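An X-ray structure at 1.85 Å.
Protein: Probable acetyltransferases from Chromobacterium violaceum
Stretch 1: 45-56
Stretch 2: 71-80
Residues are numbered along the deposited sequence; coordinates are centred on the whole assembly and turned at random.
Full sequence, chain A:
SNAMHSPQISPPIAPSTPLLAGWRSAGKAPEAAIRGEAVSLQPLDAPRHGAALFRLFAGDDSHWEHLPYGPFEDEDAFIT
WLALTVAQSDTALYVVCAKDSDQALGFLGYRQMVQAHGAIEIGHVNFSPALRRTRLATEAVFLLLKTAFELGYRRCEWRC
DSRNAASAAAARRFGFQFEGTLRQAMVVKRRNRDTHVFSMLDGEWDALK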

ATOM      1  N   ASP A  45     -10.254 -20.733   9.642  1.00 30.34           N
ATOM      2  CA  ASP A  45     -10.410 -21.857   8.735  1.00 34.12           C
ATOM      3  C   ASP A  45     -11.704 -21.551   7.955  1.00 33.48           C
ATOM      4  O   ASP A  45     -12.742 -21.831   8.398  1.00 35.38           O
ATOM      5  N   ALA A  46     -11.580 -20.840   6.850  1.00 36.67           N
ATOM      6  CA  ALA A  46     -12.736 -20.133   6.214  1.00 36.44           C
ATOM      7  C   ALA A  46     -13.969 -21.033   6.098  1.00 37.10           C
ATOM      8  O   ALA A  46     -15.063 -20.674   6.568  1.00 35.77           O
ATOM      9  N   PRO A  47     -13.787 -22.224   5.547  1.00 39.04           N
ATOM     10  CA  PRO A  47     -14.944 -23.123   5.437  1.00 40.75           C
ATOM     11  C   PRO A  47     -15.444 -23.775   6.755  1.00 41.44           C
ATOM     12  O   PRO A  47     -16.608 -24.259   6.780  1.00 42.53           O
ATOM     13  N   ARG A  48     -14.593 -23.868   7.782  1.00 39.29           N
ATOM     14  CA  ARG A  48     -15.062 -24.434   9.091  1.00 40.45           C
ATOM     15  C   ARG A  48     -15.752 -23.359   9.975  1.00 38.15           C
ATOM     16  O   ARG A  48     -16.820 -23.599  10.533  1.00 39.14           O
ATOM     17  N   HIS A  49     -15.075 -22.225  10.164  1.00 35.91           N
ATOM     18  CA  HIS A  49     -15.495 -21.142  11.073  1.00 33.48           C
ATOM     19  C   HIS A  49     -16.565 -20.274  10.419  1.00 31.98           C
ATOM     20  O   HIS A  49     -17.291 -19.526  11.107  1.00 30.30           O
ATOM     21  N   GLY A  50     -16.645 -20.385   9.101  1.00 28.77           N
ATOM     22  CA  GLY A  50     -17.495 -19.586   8.228  1.00 29.01           C
ATOM     23  C   GLY A  50     -18.954 -19.402   8.650  1.00 29.50           C
ATOM     24  O   GLY A  50     -19.428 -18.272   8.714  1.00 26.55           O
ATOM     25  N   ALA A  51     -19.700 -20.490   8.859  1.00 30.92           N
ATOM     26  CA  ALA A  51     -21.148 -20.372   9.200  1.00 32.92           C
ATOM     27  C   ALA A  51     -21.379 -19.687  10.549  1.00 31.82           C
ATOM     28  O   ALA A  51     -22.257 -18.853  10.665  1.00 32.33           O
ATOM     29  N   ALA A  52     -20.513 -19.957  11.521  1.00 31.26           N
ATOM     30  CA  ALA A  52     -20.620 -19.308  12.814  1.00 31.65           C
ATOM     31  C   ALA A  52     -20.393 -17.831  12.668  1.00 30.86           C
ATOM     32  O   ALA A  52     -21.118 -17.024  13.282  1.00 29.80           O
ATOM     33  N   LEU A  53     -19.382 -17.452  11.887  1.00 28.65           N
ATOM     34  CA  LEU A  53     -19.084 -16.022  11.759  1.00 27.86           C
ATOM     35  C   LEU A  53     -20.195 -15.353  10.999  1.00 29.08           C
ATOM     36  O   LEU A  53     -20.546 -14.248  11.315  1.00 30.07           O
ATOM     37  N   PHE A  54     -20.729 -16.019   9.969  1.00 26.92           N
ATOM     38  CA  PHE A  54     -21.827 -15.438   9.231  1.00 30.31           C
ATOM     39  C   PHE A  54     -22.972 -15.055  10.162  1.00 30.88           C
ATOM     40  O   PHE A  54     -23.490 -13.949  10.089  1.00 30.94           O
ATOM     41  N   ARG A  55     -23.372 -15.992  11.019  1.00 32.25           N
ATOM     42  CA  ARG A  55     -24.533 -15.808  11.947  1.00 34.81           C
ATOM     43  C   ARG A  55     -24.308 -14.646  12.850  1.00 35.15           C
ATOM     44  O   ARG A  55     -25.243 -13.958  13.186  1.00 35.32           O
ATOM     45  N   LEU A  56     -23.053 -14.433  13.248  1.00 33.95           N
ATOM     46  CA  LEU A  56     -22.748 -13.382  14.167  1.00 34.33           C
ATOM     47  C   LEU A  56     -23.188 -11.997  13.656  1.00 33.46           C
ATOM     48  O   LEU A  56     -23.588 -11.137  14.470  1.00 34.20           O
ATOM     49  N   PRO A  71     -23.103  -6.284   3.182  1.00 32.51           N
ATOM     50  CA  PRO A  71     -23.544  -7.524   3.801  1.00 31.89           C
ATOM     51  C   PRO A  71     -23.520  -8.673   2.813  1.00 31.01           C
ATOM     52  O   PRO A  71     -23.294  -8.483   1.618  1.00 30.84           O
ATOM     53  N   PHE A  72     -23.664  -9.867   3.346  1.00 31.48           N
ATOM     54  CA  PHE A  72     -23.574 -11.097   2.564  1.00 31.35           C
ATOM     55  C   PHE A  72     -24.975 -11.718   2.405  1.00 33.80           C
ATOM     56  O   PHE A  72     -25.731 -11.812   3.361  1.00 33.06           O
ATOM     57  N   GLU A  73     -25.332 -12.075   1.181  1.00 35.96           N
ATOM     58  CA  GLU A  73     -26.709 -12.493   0.922  1.00 39.44           C
ATOM     59  C   GLU A  73     -27.019 -13.848   1.571  1.00 38.70           C
ATOM     60  O   GLU A  73     -28.182 -14.183   1.703  1.00 39.74           O
ATOM     61  N   ASP A  74     -25.987 -14.657   1.829  1.00 35.76           N
ATOM     62  CA  ASP A  74     -26.128 -15.944   2.499  1.00 36.67           C
ATOM     63  C   ASP A  74     -24.769 -16.486   2.929  1.00 34.15           C
ATOM     64  O   ASP A  74     -23.749 -15.954   2.585  1.00 30.73           O
ATOM     65  N   GLU A  75     -24.787 -17.584   3.661  1.00 34.16           N
ATOM     66  CA  GLU A  75     -23.588 -18.247   4.116  1.00 34.41           C
ATOM     67  C   GLU A  75     -22.546 -18.532   3.055  1.00 32.43           C
ATOM     68  O   GLU A  75     -21.347 -18.292   3.282  1.00 30.83           O
ATOM     69  N   ASP A  76     -22.986 -19.062   1.933  1.00 30.64           N
ATOM     70  CA  ASP A  76     -22.037 -19.379   0.879  1.00 29.34           C
ATOM     71  C   ASP A  76     -21.322 -18.138   0.386  1.00 28.48           C
ATOM     72  O   ASP A  76     -20.105 -18.191  -0.012  1.00 27.26           O
ATOM     73  N   ALA A  77     -22.034 -17.024   0.334  1.00 27.08           N
ATOM     74  CA  ALA A  77     -21.379 -15.785  -0.181  1.00 27.45           C
ATOM     75  C   ALA A  77     -20.295 -15.357   0.775  1.00 25.04           C
ATOM     76  O   ALA A  77     -19.201 -14.911   0.368  1.00 26.56           O
ATOM     77  N   PHE A  78     -20.566 -15.535   2.051  1.00 25.75           N
ATOM     78  CA  PHE A  78     -19.636 -15.119   3.090  1.00 24.77           C
ATOM     79  C   PHE A  78     -18.411 -16.038   3.179  1.00 25.90           C
ATOM     80  O   PHE A  78     -17.286 -15.579   3.309  1.00 26.09           O
ATOM     81  N   ILE A  79     -18.632 -17.315   3.008  1.00 24.19           N
ATOM     82  CA  ILE A  79     -17.559 -18.276   2.990  1.00 23.89           C
ATOM     83  C   ILE A  79     -16.703 -18.049   1.772  1.00 23.55           C
ATOM     84  O   ILE A  79     -15.478 -18.078   1.851  1.00 24.10           O
ATOM     85  N   THR A  80     -17.328 -17.720   0.667  1.00 23.82           N
ATOM     86  CA  THR A  80     -16.596 -17.445  -0.561  1.00 23.77           C
ATOM     87  C   THR A  80     -15.661 -16.227  -0.374  1.00 23.01           C
ATOM     88  O   THR A  80     -14.453 -16.329  -0.620  1.00 22.27           O
TER

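The two helices, 46-56 and 75-80, approach to 9.1 Å between their axes, with their N-to-C directions at 124°. No hydrogen bond joins the stretches, and the 475 Å² buried between them, both sides summed, comes chiefly from apolar packing.

Along stretch 2, Pro71 stays clear of the first helix. Phe72 (chi1 m, -63°) starts with its CA-to-CB bond toward stretch 1, but its ring leads away, so contact is left to its root: Phe72 CB lies 4.2 Å from Phe54 CE1, and Phe72 O meets the edge of the Phe54 ring, 3.9 Å from the same CE1. Glu73 points away and takes no part.

The CA-to-CB bond of Asp74 points away from stretch 1, and its side chain serves its own helix. In the p rotamer, Asp74 OD1 accepts from Ala77 N at 2.9 Å, capping the helix start. The backbone here remains open to Phe54, whose chi1 is t and whose CB points toward stretch 2. One face of its ring covers the beginning of the second helix, with Phe54 CZ 3.6 Å from both Asp74 C and Glu75 N.

Glu75 leaves its backbone sideways, with chi1 between wells at -137°, yet its end comes nearer to the first helix. Its CG lies 4.0 Å from Phe54 CD2, and its carboxylate reaches Ala51, with Glu75 OE2 3.3 Å from Ala51 CB. Arg55 offers an opposite charge, but Arg55 NH2 is 4.3 Å from Glu75 OE2, beyond a salt bridge, and the oxygen lies well out of the guanidinium plane. The attraction is therefore one of charge alone.

Asp76 points away, and Ala77 makes no contact. Phe78 (chi1 t, 177°) points toward stretch 1 and is buried. Its CE2 packs 3.7 Å from Leu53 CB, while its CD2 lies 3.8 Å from Phe54 CB. The ring edge faces Gly50 O, 3.5 Å from Phe78 CE2; that carbonyl already accepts a helical hydrogen bond from Phe54 N at 2.9 Å.

Ile79 (chi1 m, chi2 t) completes the contact as a knob among Ala46, Pro47, Gly50 and Ala51. Its CG1 lies 3.9 Å from Gly50 CA, and its CG2 4.2 Å from Pro47 CA. The absence of a side chain at Gly50 matters here: an ideal CB on Gly50 would point toward stretch 2 and fall 2.6 Å from Ile79 CG1, a clash, and it would also clash with Ala46 O in its own helix, at 2.5 Å. This fits the close backbone approach, with Gly50 CA only 5.4 Å from Ile79 CA. Thr80 points away, its OG1 donating to Asp76 O at 2.8 Å.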

ATOM      1  CB  ASP A  45     -10.454 -23.127   9.567  1.00 33.83           C
ATOM      2  CG  ASP A  45     -10.591 -24.377   8.744  1.00 37.31           C
ATOM      3  OD1 ASP A  45     -10.997 -24.323   7.573  1.00 37.53           O
ATOM      4  OD2 ASP A  45     -10.381 -25.422   9.314  1.00 40.21           O
ATOM      5  CB  ALA A  46     -12.337 -19.529   4.821  1.00 37.09           C
ATOM      6  CB  PRO A  47     -14.474 -24.194   4.435  1.00 42.24           C
ATOM      7  CG  PRO A  47     -13.088 -23.840   4.035  1.00 42.65           C
ATOM      8  CD  PRO A  47     -12.562 -22.820   4.991  1.00 40.83           C
ATOM      9  CB  ARG A  48     -13.931 -25.002   9.915  1.00 40.92           C
ATOM     10  CG  ARG A  48     -14.373 -25.238  11.414  1.00 45.78           C
ATOM     11  CD  ARG A  48     -13.388 -26.108  12.214  1.00 52.50           C
ATOM     12  NE  ARG A  48     -13.290 -25.591  13.597  1.00 56.76           N
ATOM     13  CZ  ARG A  48     -12.220 -24.998  14.131  1.00 60.67           C
ATOM     14  NH1 ARG A  48     -11.097 -24.843  13.414  1.00 61.01           N
ATOM     15  NH2 ARG A  48     -12.269 -24.555  15.395  1.00 62.38           N
ATOM     16  CB  HIS A  49     -14.312 -20.188  11.330  1.00 32.59           C
ATOM     17  CG  HIS A  49     -13.300 -20.696  12.303  1.00 32.69           C
ATOM     18  ND1 HIS A  49     -13.632 -21.104  13.583  1.00 37.35           N
ATOM     19  CD2 HIS A  49     -11.958 -20.826  12.201  1.00 29.17           C
ATOM     20  CE1 HIS A  49     -12.529 -21.487  14.212  1.00 39.69           C
ATOM     21  NE2 HIS A  49     -11.507 -21.361  13.384  1.00 37.46           N
ATOM     22  CB  ALA A  51     -21.841 -21.769   9.165  1.00 33.91           C
ATOM     23  CB  ALA A  52     -19.683 -19.894  13.817  1.00 31.81           C
ATOM     24  CB  LEU A  53     -17.738 -15.797  11.038  1.00 26.20           C
ATOM     25  CG  LEU A  53     -16.532 -16.137  11.929  1.00 22.29           C
ATOM     26  CD1 LEU A  53     -15.302 -16.188  11.004  1.00 22.24           C
ATOM     27  CD2 LEU A  53     -16.319 -15.154  13.105  1.00 25.09           C
ATOM     28  CB  PHE A  54     -22.313 -16.443   8.190  1.00 30.57           C
ATOM     29  CG  PHE A  54     -23.513 -15.996   7.441  1.00 29.86           C
ATOM     30  CD1 PHE A  54     -23.454 -14.909   6.627  1.00 29.81           C
ATOM     31  CD2 PHE A  54     -24.730 -16.602   7.635  1.00 33.60           C
ATOM     32  CE1 PHE A  54     -24.505 -14.479   5.959  1.00 34.14           C
ATOM     33  CE2 PHE A  54     -25.827 -16.146   6.955  1.00 37.51           C
ATOM     34  CZ  PHE A  54     -25.702 -15.089   6.101  1.00 33.67           C
ATOM     35  CB  ARG A  55     -24.732 -17.007  12.827  1.00 34.61           C
ATOM     36  CG  ARG A  55     -25.279 -18.145  12.062  1.00 42.43           C
ATOM     37  CD  ARG A  55     -25.555 -19.355  12.991  1.00 45.93           C
ATOM     38  NE  ARG A  55     -25.348 -20.565  12.224  1.00 49.16           N
ATOM     39  CZ  ARG A  55     -24.363 -21.449  12.385  1.00 47.61           C
ATOM     40  NH1 ARG A  55     -23.462 -21.348  13.366  1.00 47.64           N
ATOM     41  NH2 ARG A  55     -24.318 -22.485  11.560  1.00 52.44           N
ATOM     42  CB  LEU A  56     -21.259 -13.392  14.452  1.00 34.19           C
ATOM     43  CG  LEU A  56     -20.703 -12.980  15.767  1.00 39.07           C
ATOM     44  CD1 LEU A  56     -21.320 -13.839  16.899  1.00 42.39           C
ATOM     45  CD2 LEU A  56     -19.132 -13.190  15.616  1.00 39.61           C
ATOM     46  CB  PRO A  71     -24.955  -7.186   4.295  1.00 32.42           C
ATOM     47  CG  PRO A  71     -25.384  -5.980   3.492  1.00 36.13           C
ATOM     48  CD  PRO A  71     -24.189  -5.280   3.001  1.00 34.08           C
ATOM     49  CB  PHE A  72     -22.559 -12.006   3.220  1.00 30.00           C
ATOM     50  CG  PHE A  72     -21.183 -11.426   3.240  1.00 29.45           C
ATOM     51  CD1 PHE A  72     -20.342 -11.539   2.127  1.00 30.93           C
ATOM     52  CD2 PHE A  72     -20.736 -10.698   4.332  1.00 31.65           C
ATOM     53  CE1 PHE A  72     -19.030 -10.978   2.149  1.00 25.64           C
ATOM     54  CE2 PHE A  72     -19.477 -10.100   4.341  1.00 27.92           C
ATOM     55  CZ  PHE A  72     -18.626 -10.272   3.257  1.00 27.65           C
ATOM     56  CB  GLU A  73     -26.998 -12.580  -0.587  1.00 41.41           C
ATOM     57  CG  GLU A  73     -26.561 -13.892  -1.226  1.00 44.82           C
ATOM     58  CD  GLU A  73     -26.588 -13.862  -2.762  1.00 52.70           C
ATOM     59  OE1 GLU A  73     -25.505 -14.082  -3.412  1.00 54.87           O
ATOM     60  OE2 GLU A  73     -27.687 -13.592  -3.315  1.00 58.05           O
ATOM     61  CB  ASP A  74     -26.853 -16.989   1.598  1.00 37.24           C
ATOM     62  CG  ASP A  74     -26.144 -17.224   0.263  1.00 38.94           C
ATOM     63  OD1 ASP A  74     -24.882 -17.095   0.133  1.00 32.20           O
ATOM     64  OD2 ASP A  74     -26.875 -17.583  -0.672  1.00 38.46           O
ATOM     65  CB  GLU A  75     -23.925 -19.598   4.721  1.00 36.35           C
ATOM     66  CG  GLU A  75     -23.206 -19.851   5.938  1.00 40.40           C
ATOM     67  CD  GLU A  75     -23.879 -20.968   6.695  1.00 45.73           C
ATOM     68  OE1 GLU A  75     -23.732 -22.107   6.240  1.00 48.53           O
ATOM     69  OE2 GLU A  75     -24.542 -20.686   7.712  1.00 45.87           O
ATOM     70  CB  ASP A  76     -22.682 -20.106  -0.316  1.00 30.47           C
ATOM     71  CG  ASP A  76     -23.122 -21.544   0.029  1.00 33.67           C
ATOM     72  OD1 ASP A  76     -22.984 -21.952   1.202  1.00 32.01           O
ATOM     73  OD2 ASP A  76     -23.594 -22.255  -0.887  1.00 37.57           O
ATOM     74  CB  ALA A  77     -22.373 -14.668  -0.404  1.00 27.08           C
ATOM     75  CB  PHE A  78     -20.309 -14.947   4.425  1.00 27.37           C
ATOM     76  CG  PHE A  78     -19.388 -14.592   5.508  1.00 26.00           C
ATOM     77  CD1 PHE A  78     -18.855 -13.336   5.582  1.00 28.98           C
ATOM     78  CD2 PHE A  78     -19.035 -15.531   6.472  1.00 26.25           C
ATOM     79  CE1 PHE A  78     -17.944 -13.002   6.582  1.00 28.90           C
ATOM     80  CE2 PHE A  78     -18.143 -15.221   7.453  1.00 27.65           C
ATOM     81  CZ  PHE A  78     -17.623 -13.891   7.527  1.00 26.10           C
ATOM     82  CB  ILE A  79     -18.121 -19.672   3.045  1.00 25.51           C
ATOM     83  CG1 ILE A  79     -18.610 -19.920   4.475  1.00 30.55           C
ATOM     84  CG2 ILE A  79     -17.089 -20.731   2.667  1.00 28.92           C
ATOM     85  CD1 ILE A  79     -19.243 -21.184   4.638  1.00 37.82           C
ATOM     86  CB  THR A  80     -17.505 -17.208  -1.769  1.00 23.20           C
ATOM     87  OG1 THR A  80     -18.271 -18.396  -2.059  1.00 25.72           O
ATOM     88  CG2 THR A  80     -16.674 -16.866  -2.996  1.00 25.52           C
TER